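Local coordinates for protein CalU16 (Micromonospora echinospora, PDB 4FPW) that probably protects its producer against the enediyne calicheamicin by self-sacrifice, and belongs to the AHA1 family of Bet v 1-like proteins, at residues 45-49 with 50-54. Sequence-based numbering, arbitrary orientation.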
ATOM      1  N   ARG A  45       1.526  10.535  12.198  1.00 50.51           N
ATOM      2  CA  ARG A  45       2.760  10.002  11.663  1.00 50.66           C
ATOM      3  C   ARG A  45       2.641   9.718  10.163  1.00 49.43           C
ATOM      4  O   ARG A  45       3.598   9.927   9.425  1.00 47.20           O
ATOM      5  CB  ARG A  45       3.168   8.747  12.431  1.00 51.93           C
ATOM      6  CG  ARG A  45       3.492   9.033  13.879  1.00 55.01           C
ATOM      7  CD  ARG A  45       4.413   7.981  14.467  1.00 57.86           C
ATOM      8  NE  ARG A  45       4.487   8.173  15.908  1.00 61.40           N
ATOM      9  CZ  ARG A  45       4.892   7.269  16.800  1.00 63.97           C
ATOM     10  NH1 ARG A  45       5.293   6.056  16.429  1.00 62.64           N
ATOM     11  NH2 ARG A  45       4.898   7.595  18.093  1.00 66.62           N
ATOM     12  N   ILE A  46       1.481   9.238   9.712  1.00 49.01           N
ATOM     13  CA  ILE A  46       1.235   9.077   8.270  1.00 48.36           C
ATOM     14  C   ILE A  46       1.379  10.442   7.581  1.00 49.30           C
ATOM     15  O   ILE A  46       1.744  10.546   6.414  1.00 49.50           O
ATOM     16  CB  ILE A  46      -0.169   8.512   7.992  1.00 48.67           C
ATOM     17  CG1 ILE A  46      -0.331   7.108   8.590  1.00 48.54           C
ATOM     18  CG2 ILE A  46      -0.440   8.434   6.497  1.00 49.20           C
ATOM     19  CD1 ILE A  46      -1.775   6.663   8.687  1.00 47.65           C
ATOM     20  N   ASN A  47       1.117  11.496   8.337  1.00 50.97           N
ATOM     21  CA  ASN A  47       1.158  12.853   7.824  1.00 52.88           C
ATOM     22  C   ASN A  47       2.552  13.324   7.422  1.00 53.50           C
ATOM     23  O   ASN A  47       2.705  14.247   6.613  1.00 51.86           O
ATOM     24  CB  ASN A  47       0.656  13.819   8.897  1.00 55.60           C
ATOM     25  CG  ASN A  47      -0.460  14.714   8.409  1.00 59.73           C
ATOM     26  OD1 ASN A  47      -0.997  15.508   9.195  1.00 65.98           O
ATOM     27  ND2 ASN A  47      -0.811  14.628   7.114  1.00 58.44           N
ATOM     28  N   ARG A  48       3.569  12.734   8.036  1.00 52.94           N
ATOM     29  CA  ARG A  48       4.915  13.093   7.718  1.00 52.93           C
ATOM     30  C   ARG A  48       5.240  12.632   6.310  1.00 52.90           C
ATOM     31  O   ARG A  48       5.621  13.440   5.461  1.00 54.38           O
ATOM     32  CB  ARG A  48       5.885  12.495   8.730  1.00 54.58           C
ATOM     33  CG  ARG A  48       5.681  13.028  10.139  1.00 56.67           C
ATOM     34  CD  ARG A  48       6.929  13.678  10.750  1.00 59.79           C
ATOM     35  NE  ARG A  48       7.547  14.820  10.040  1.00 63.64           N
ATOM     36  CZ  ARG A  48       6.927  15.812   9.387  1.00 64.49           C
ATOM     37  NH1 ARG A  48       5.601  15.890   9.295  1.00 65.48           N
ATOM     38  NH2 ARG A  48       7.662  16.757   8.804  1.00 64.67           N
ATOM     39  N   TRP A  49       5.044  11.350   6.040  1.00 51.77           N
ATOM     40  CA  TRP A  49       5.595  10.753   4.824  1.00 50.71           C
ATOM     41  C   TRP A  49       4.593  10.597   3.692  1.00 50.99           C
ATOM     42  O   TRP A  49       5.006  10.455   2.546  1.00 52.74           O
ATOM     43  CB  TRP A  49       6.267   9.403   5.130  1.00 49.24           C
ATOM     44  CG  TRP A  49       5.376   8.391   5.767  1.00 47.21           C
ATOM     45  CD1 TRP A  49       5.128   8.236   7.086  1.00 46.79           C
ATOM     46  CD2 TRP A  49       4.623   7.383   5.096  1.00 46.48           C
ATOM     47  NE1 TRP A  49       4.263   7.192   7.292  1.00 45.66           N
ATOM     48  CE2 TRP A  49       3.934   6.652   6.079  1.00 45.86           C
ATOM     49  CE3 TRP A  49       4.465   7.026   3.754  1.00 46.61           C
ATOM     50  CZ2 TRP A  49       3.083   5.589   5.764  1.00 45.06           C
ATOM     51  CZ3 TRP A  49       3.628   5.965   3.441  1.00 45.07           C
ATOM     52  CH2 TRP A  49       2.952   5.257   4.444  1.00 44.42           C
ATOM     53  N   PHE A  50       3.297  10.620   3.999  1.00 50.43           N
ATOM     54  CA  PHE A  50       2.269  10.480   2.969  1.00 50.47           C
ATOM     55  C   PHE A  50       1.126  11.469   3.243  1.00 50.59           C
ATOM     56  O   PHE A  50       1.339  12.475   3.916  1.00 52.26           O
ATOM     57  CB  PHE A  50       1.812   9.010   2.906  1.00 51.16           C
ATOM     58  CG  PHE A  50       0.947   8.656   1.701  1.00 50.04           C
ATOM     59  CD1 PHE A  50       1.390   8.883   0.406  1.00 52.12           C
ATOM     60  CD2 PHE A  50      -0.294   8.070   1.872  1.00 48.91           C
ATOM     61  CE1 PHE A  50       0.611   8.547  -0.693  1.00 52.71           C
ATOM     62  CE2 PHE A  50      -1.086   7.739   0.782  1.00 50.03           C
ATOM     63  CZ  PHE A  50      -0.637   7.976  -0.503  1.00 51.37           C
ATOM     64  N   ILE A  51      -0.050  11.213   2.671  1.00 49.83           N
ATOM     65  CA  ILE A  51      -1.264  11.997   2.879  1.00 50.16           C
ATOM     66  C   ILE A  51      -2.040  11.503   4.077  1.00 50.89           C
ATOM     67  O   ILE A  51      -2.410  10.330   4.120  1.00 54.25           O
ATOM     68  CB  ILE A  51      -2.254  11.829   1.694  1.00 49.26           C
ATOM     69  CG1 ILE A  51      -1.622  12.251   0.354  1.00 49.09           C
ATOM     70  CG2 ILE A  51      -3.520  12.645   1.943  1.00 50.26           C
ATOM     71  CD1 ILE A  51      -2.426  11.826  -0.861  1.00 46.99           C
ATOM     72  N   GLU A  52      -2.381  12.392   5.004  1.00 51.75           N
ATOM     73  CA  GLU A  52      -3.207  11.992   6.149  1.00 52.90           C
ATOM     74  C   GLU A  52      -4.645  11.603   5.805  1.00 55.68           C
ATOM     75  O   GLU A  52      -5.319  12.305   5.054  1.00 58.85           O
ATOM     76  CB  GLU A  52      -3.292  13.083   7.192  1.00 53.42           C
ATOM     77  CG  GLU A  52      -3.900  12.593   8.489  1.00 54.13           C
ATOM     78  CD  GLU A  52      -4.352  13.714   9.381  1.00 56.36           C
ATOM     79  OE1 GLU A  52      -3.531  14.607   9.655  1.00 57.96           O
ATOM     80  OE2 GLU A  52      -5.531  13.702   9.807  1.00 57.34           O
ATOM     81  N   PRO A  53      -5.131  10.499   6.401  1.00 55.22           N
ATOM     82  CA  PRO A  53      -6.525  10.099   6.282  1.00 53.69           C
ATOM     83  C   PRO A  53      -7.436  10.794   7.263  1.00 54.73           C
ATOM     84  O   PRO A  53      -7.003  11.167   8.361  1.00 52.12           O
ATOM     85  CB  PRO A  53      -6.486   8.616   6.626  1.00 53.24           C
ATOM     86  CG  PRO A  53      -5.369   8.505   7.593  1.00 54.03           C
ATOM     87  CD  PRO A  53      -4.334   9.474   7.100  1.00 54.68           C
ATOM     88  N   LYS A  54      -8.705  10.917   6.868  1.00 54.53           N
ATOM     89  CA  LYS A  54      -9.709  11.609   7.655  1.00 56.14           C
ATOM     90  C   LYS A  54     -11.024  10.827   7.670  1.00 58.19           C
ATOM     91  O   LYS A  54     -11.392  10.149   6.691  1.00 56.39           O
ATOM     92  CB  LYS A  54      -9.884  13.039   7.149  1.00 57.38           C
ATOM     93  CG  LYS A  54      -8.707  13.912   7.555  1.00 58.91           C
ATOM     94  CD  LYS A  54      -8.822  15.360   7.111  1.00 63.01           C
ATOM     95  CE  LYS A  54      -7.977  16.267   8.003  1.00 65.35           C
ATOM     96  NZ  LYS A  54      -6.598  15.710   8.184  1.00 64.51           N
TER
HETATM   97  O   HOH W   1       3.956  14.099   3.312  1.00 37.04           O
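The amide N of Phe-50 donates to the carbonyl O of Ile-46 at 2.9 Å, a bond of the helical kind from residue i+4 back to i. A water spans the same turn, giving one hydrogen to Arg-48 O (2.8 Å) and another to Phe-50 O (3.1 Å).

The next pair illustrates how a chain leaving a helix can pack against it. CG of Trp-49 sits between its backbone N and carbonyl carbon (chi1 58°), which brings the indole alongside the start of the Phe-50 side chain. The CB of Phe-50 therefore lies over one face, 3.8 Å from the centroid of the six-membered ring, a CH-pi contact. The phenyl ring continues past the indole, within 27° of parallel but displaced, so little of one ring faces the other.

Ile-46 meets the returning chain with its CG2 branch, set anti to the backbone N, 4.1 Å from Pro-53 CD. Lys-54 NZ reaches Glu-52 OE2 from above the carboxylate plane in a 2.8 Å salt bridge.

Trp-49 NE1 makes a hydrogen bond with Ala-39 O of helix 33-41, and its ring meets Phe-138 of helix 118-138, where Phe-50 touches Ala-131. Pro-53 packs on Phe-63 and Leu-65, while Lys-54 forms backbone hydrogen bonds with Ala-64. Helix 43-49 thus leads to edge strand 53-54 of the antiparallel sheet, with Trp-49 and Phe-50 against the long helix, consistent with the helix-grip (Bet v 1-like) fold.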